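Local coordinates for protein RTX toxin RtxA (Vibrio vulnificus MO6-24/O, PDB 6IMP) that forms an alpha/beta-hydrolase-fold effector domain of a secreted Vibrio RTX toxin and probably acts as a hydrolase during infection, at residues Arg205-Pro208 with Lys212-Thr215; Ser238-Leu243 with Ala270-Ala275. All coordinates share one frame; numbering follows the deposited sequence.

Contact 1. Residues Arg205-Pro208 with Lys212-Thr215; sequences RPMP and KAIT
K212 meets P208 where helix 210-216 turns back on the loop that follows strand 200-204 of the alpha/beta-hydrolase sheet. The lysine touches only with the root of its side chain: CB of K212 lies 3.9 Å from CG of P208, aliphatic carbon against pyrrolidine ring, and the two side chains run at a slant to each other. Beyond CB the chain of K212 runs on, and its ammonium group ends in a salt bridge with E264 of helix 260-274. The same helix packs on P208 through L261, E264 and L268, so the ring is wedged between two helices.

A213 comes next and gives its single methyl to M207. CB of A213 is 3.8 Å from the terminal CE of M207, with CG of M207 following at 4.0 Å from that same CB. One methyl thus rests against two points of the thioether chain. M207 reaches this position with CG anti to its backbone N (chi1 160°) and a bend at chi3 (-70°), which folds CE back toward the helix. The backbones also come closest here, the CA atoms of M207 and A213 being 6.0 Å apart.

No hydrogen bond or salt bridge spans the two segments, and their mutual burial is modest, 151 Å². Across the pair the contact is purely apolar: carbons of M207, P208, K212 and A213 meet where the loop turns into the helix, and van der Waals packing of these mostly buried groups probably contributes most, while K212 carries its charge away to E264, which probably balances it.

Contact 2. Residues Ser238-Leu243 with Ala270-Ala275; sequences SVEKNL and AKLAIA
L243 and L272 join two helices on one side of the alpha/beta-hydrolase sheet: the short, weakly bonded helix 239-243, which precedes strand 252-256, and the end of helix 260-274, which follows it. The axes of the short segments approach to 11.4 Å at 28° from parallel, so side chains must bridge the gap.

The apolar part is a meeting of leucine branches. CD1 of L243 lies 3.7 Å from CD1 of L272, and the side chains cross at about a right angle. Y277 touches both leucines and A185 of helix 180-192 backs L243, which extends this buried patch beyond the pair.

Hydrogen bonding stays within the first segment, where S238 is the N-cap of helix 239-243, its OG accepting a nearly straight bond (169°) from the backbone N of K241.

The charged pair lies toward solvent, where K271 is exposed, and E240 and K271 also cross nearly perpendicularly. NZ of K271 is 4.2 Å from OE1 of E240, beyond salt-bridge range, so any attraction is probably weak. The carboxylate lies instead against the lysine's aliphatic chain, both OE1 and OE2 of E240 being 3.5 Å from CD of K271.

Contacts 1 and 2 follow one another along the chain, with centres about 14 Å apart, and they meet directly at the backbone. The carbonyl O of P208 lies 2.9 Å from N of V239, a probable hydrogen bond tying the loop of contact 1 to the first turn of helix 239-243; O of M207 packs 3.3 Å from CG2 of V239. Helix 260-274 provides a second connection, packing on P208 and A213 through L261 and supplying K271 and L272 to contact 2. M207 also shares a backbone hydrogen bond with S178, in a sequence resembling the nucleophile elbow of this fold, which would place contact 1 beside the probable active site.

Contact 1. Residues Arg205-Pro208 with Lys212-Thr215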
loop_
_atom_site.group_PDB
_atom_site.type_symbol
_atom_site.label_atom_id
_atom_site.label_comp_id
_atom_site.label_asym_id
_atom_site.label_seq_id
_atom_site.Cartn_x
_atom_site.Cartn_y
_atom_site.Cartn_z
ATOM N N ARG A 205 5.034 3.272 -7.993
ATOM C CA ARG A 205 4.621 2.360 -9.078
ATOM C C ARG A 205 3.129 2.017 -8.948
ATOM O O ARG A 205 2.755 0.842 -8.928
ATOM C CB ARG A 205 5.456 1.073 -9.060
ATOM C CG ARG A 205 6.950 1.292 -9.245
ATOM C CD ARG A 205 7.763 0.054 -8.856
ATOM N NE ARG A 205 7.981 -0.041 -7.411
ATOM C CZ ARG A 205 8.519 -1.086 -6.778
ATOM N NH1 ARG A 205 8.931 -2.149 -7.454
ATOM N NH2 ARG A 205 8.622 -1.076 -5.452
ATOM N N PRO A 206 2.277 3.049 -8.841
ATOM C CA PRO A 206 0.876 2.898 -8.512
ATOM C C PRO A 206 0.066 2.075 -9.491
ATOM O O PRO A 206 0.418 1.958 -10.668
ATOM C CB PRO A 206 0.365 4.334 -8.571
ATOM C CG PRO A 206 1.214 4.946 -9.608
ATOM C CD PRO A 206 2.561 4.438 -9.223
ATOM N N MET A 207 -1.068 1.593 -8.989
ATOM C CA MET A 207 -2.196 1.168 -9.812
ATOM C C MET A 207 -3.043 2.408 -9.980
ATOM O O MET A 207 -3.557 2.921 -8.994
ATOM C CB MET A 207 -2.999 0.115 -9.057
ATOM C CG MET A 207 -4.421 -0.067 -9.539
ATOM S SD MET A 207 -5.326 -1.199 -8.480
ATOM C CE MET A 207 -4.539 -2.759 -8.867
ATOM N N PRO A 208 -3.173 2.926 -11.213
ATOM C CA PRO A 208 -3.900 4.185 -11.294
ATOM C C PRO A 208 -5.374 3.975 -11.163
ATOM O O PRO A 208 -6.097 4.877 -10.766
ATOM C CB PRO A 208 -3.584 4.664 -12.695
ATOM C CG PRO A 208 -3.505 3.399 -13.480
ATOM C CD PRO A 208 -2.794 2.436 -12.557
ATOM N N LYS A 212 -7.466 -0.135 -15.475
ATOM C CA LYS A 212 -6.243 0.118 -16.222
ATOM C C LYS A 212 -5.123 -0.834 -15.817
ATOM O O LYS A 212 -4.223 -1.121 -16.605
ATOM C CB LYS A 212 -5.824 1.575 -16.042
ATOM C CG LYS A 212 -6.770 2.529 -16.768
ATOM C CD LYS A 212 -6.528 3.994 -16.425
ATOM C CE LYS A 212 -6.374 4.861 -17.674
ATOM N NZ LYS A 212 -5.218 5.798 -17.547
ATOM N N ALA A 213 -5.201 -1.345 -14.597
ATOM C CA ALA A 213 -4.317 -2.408 -14.160
ATOM C C ALA A 213 -4.691 -3.746 -14.785
ATOM O O ALA A 213 -3.812 -4.512 -15.182
ATOM C CB ALA A 213 -4.338 -2.510 -12.647
ATOM N N ILE A 214 -5.992 -4.038 -14.831
ATOM C CA ILE A 214 -6.495 -5.265 -15.454
ATOM C C ILE A 214 -6.164 -5.249 -16.948
ATOM O O ILE A 214 -5.688 -6.248 -17.499
ATOM C CB ILE A 214 -8.022 -5.434 -15.220
ATOM C CG1 ILE A 214 -8.267 -5.947 -13.790
ATOM C CG2 ILE A 214 -8.639 -6.413 -16.225
ATOM C CD1 ILE A 214 -9.661 -5.711 -13.259
ATOM N N THR A 215 -6.390 -4.085 -17.562
ATOM C CA THR A 215 -6.024 -3.790 -18.954
ATOM C C THR A 215 -4.543 -4.026 -19.290
ATOM O O THR A 215 -4.232 -4.582 -20.344
ATOM C CB THR A 215 -6.387 -2.322 -19.295
ATOM O OG1 THR A 215 -7.792 -2.219 -19.557
ATOM C CG2 THR A 215 -5.617 -1.804 -20.510
#

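Contact 2. Residues Ser238-Leu243 with Ala270-Ala275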
loop_
_atom_site.group_PDB
_atom_site.type_symbol
_atom_site.label_atom_id
_atom_site.label_comp_id
_atom_site.label_asym_id
_atom_site.label_seq_id
_atom_site.Cartn_x
_atom_site.Cartn_y
_atom_site.Cartn_z
ATOM N N SER A 238 -9.256 4.081 -8.072
ATOM C CA SER A 238 -8.778 5.185 -8.906
ATOM C C SER A 238 -7.990 6.173 -8.041
ATOM O O SER A 238 -8.518 6.700 -7.058
ATOM C CB SER A 238 -9.942 5.895 -9.597
ATOM O OG SER A 238 -9.536 7.149 -10.130
ATOM N N VAL A 239 -6.723 6.400 -8.403
ATOM C CA VAL A 239 -5.856 7.354 -7.679
ATOM C C VAL A 239 -6.455 8.760 -7.722
ATOM O O VAL A 239 -6.545 9.442 -6.700
ATOM C CB VAL A 239 -4.433 7.413 -8.292
ATOM C CG1 VAL A 239 -3.611 8.532 -7.662
ATOM C CG2 VAL A 239 -3.718 6.085 -8.125
ATOM N N GLU A 240 -6.808 9.178 -8.938
ATOM C CA GLU A 240 -7.514 10.439 -9.212
ATOM C C GLU A 240 -8.724 10.635 -8.290
ATOM O O GLU A 240 -8.792 11.618 -7.531
ATOM C CB GLU A 240 -7.972 10.449 -10.682
ATOM C CG GLU A 240 -7.848 11.788 -11.397
ATOM C CD GLU A 240 -8.049 11.665 -12.903
ATOM O OE1 GLU A 240 -7.673 10.614 -13.477
ATOM O OE2 GLU A 240 -8.579 12.619 -13.515
ATOM N N LYS A 241 -9.651 9.675 -8.344
ATOM C CA LYS A 241 -10.891 9.712 -7.559
ATOM C C LYS A 241 -10.604 9.753 -6.056
ATOM O O LYS A 241 -11.169 10.576 -5.329
ATOM C CB LYS A 241 -11.759 8.497 -7.901
ATOM C CG LYS A 241 -13.108 8.427 -7.185
ATOM C CD LYS A 241 -14.062 7.481 -7.919
ATOM C CE LYS A 241 -14.979 6.714 -6.979
ATOM N NZ LYS A 241 -15.889 7.615 -6.219
ATOM N N ASN A 242 -9.698 8.887 -5.606
ATOM C CA ASN A 242 -9.316 8.825 -4.198
ATOM C C ASN A 242 -8.516 10.069 -3.727
ATOM O O ASN A 242 -8.311 10.257 -2.522
ATOM C CB ASN A 242 -8.480 7.567 -3.928
ATOM C CG ASN A 242 -9.255 6.274 -4.128
ATOM O OD1 ASN A 242 -10.123 6.159 -5.002
ATOM N ND2 ASN A 242 -8.895 5.267 -3.347
ATOM N N LEU A 243 -8.027 10.883 -4.664
ATOM C CA LEU A 243 -7.214 12.068 -4.312
ATOM C C LEU A 243 -8.045 13.338 -4.143
ATOM O O LEU A 243 -7.578 14.309 -3.528
ATOM C CB LEU A 243 -6.132 12.321 -5.369
ATOM C CG LEU A 243 -4.760 11.681 -5.162
ATOM C CD1 LEU A 243 -3.850 12.009 -6.345
ATOM C CD2 LEU A 243 -4.127 12.147 -3.860
ATOM N N ALA A 270 0.292 13.399 -15.770
ATOM C CA ALA A 270 -0.191 14.564 -16.497
ATOM C C ALA A 270 -1.463 15.105 -15.837
ATOM O O ALA A 270 -1.432 16.174 -15.225
ATOM C CB ALA A 270 -0.430 14.226 -17.963
ATOM N N LYS A 271 -2.542 14.324 -15.868
ATOM C CA LYS A 271 -3.817 14.739 -15.247
ATOM C C LYS A 271 -3.631 15.408 -13.872
ATOM O O LYS A 271 -4.397 16.296 -13.502
ATOM C CB LYS A 271 -4.775 13.549 -15.099
ATOM C CG LYS A 271 -5.167 12.888 -16.408
ATOM C CD LYS A 271 -6.577 12.311 -16.365
ATOM C CE LYS A 271 -7.034 11.854 -17.747
ATOM N NZ LYS A 271 -7.824 10.592 -17.701
ATOM N N LEU A 272 -2.631 14.967 -13.119
ATOM C CA LEU A 272 -2.468 15.422 -11.742
ATOM C C LEU A 272 -1.768 16.798 -11.665
ATOM O O LEU A 272 -2.194 17.675 -10.907
ATOM C CB LEU A 272 -1.743 14.358 -10.887
ATOM C CG LEU A 272 -2.451 13.017 -10.582
ATOM C CD1 LEU A 272 -1.800 12.318 -9.399
ATOM C CD2 LEU A 272 -3.937 13.174 -10.292
ATOM N N ALA A 273 -0.710 16.984 -12.458
ATOM C CA ALA A 273 -0.065 18.307 -12.604
ATOM C C ALA A 273 -1.082 19.319 -13.120
ATOM O O ALA A 273 -1.194 20.446 -12.609
ATOM C CB ALA A 273 1.115 18.224 -13.564
ATOM N N ILE A 274 -1.838 18.872 -14.118
ATOM C CA ILE A 274 -2.858 19.671 -14.788
ATOM C C ILE A 274 -3.884 20.213 -13.800
ATOM O O ILE A 274 -4.262 21.376 -13.875
ATOM C CB ILE A 274 -3.585 18.836 -15.863
ATOM C CG1 ILE A 274 -2.644 18.553 -17.041
ATOM C CG2 ILE A 274 -4.825 19.557 -16.357
ATOM C CD1 ILE A 274 -3.160 17.494 -17.997
ATOM N N ALA A 275 -4.321 19.368 -12.872
ATOM C CA ALA A 275 -5.339 19.753 -11.891
ATOM C C ALA A 275 -4.755 20.478 -10.667
ATOM O O ALA A 275 -5.460 20.710 -9.688
ATOM C CB ALA A 275 -6.127 18.531 -11.455
#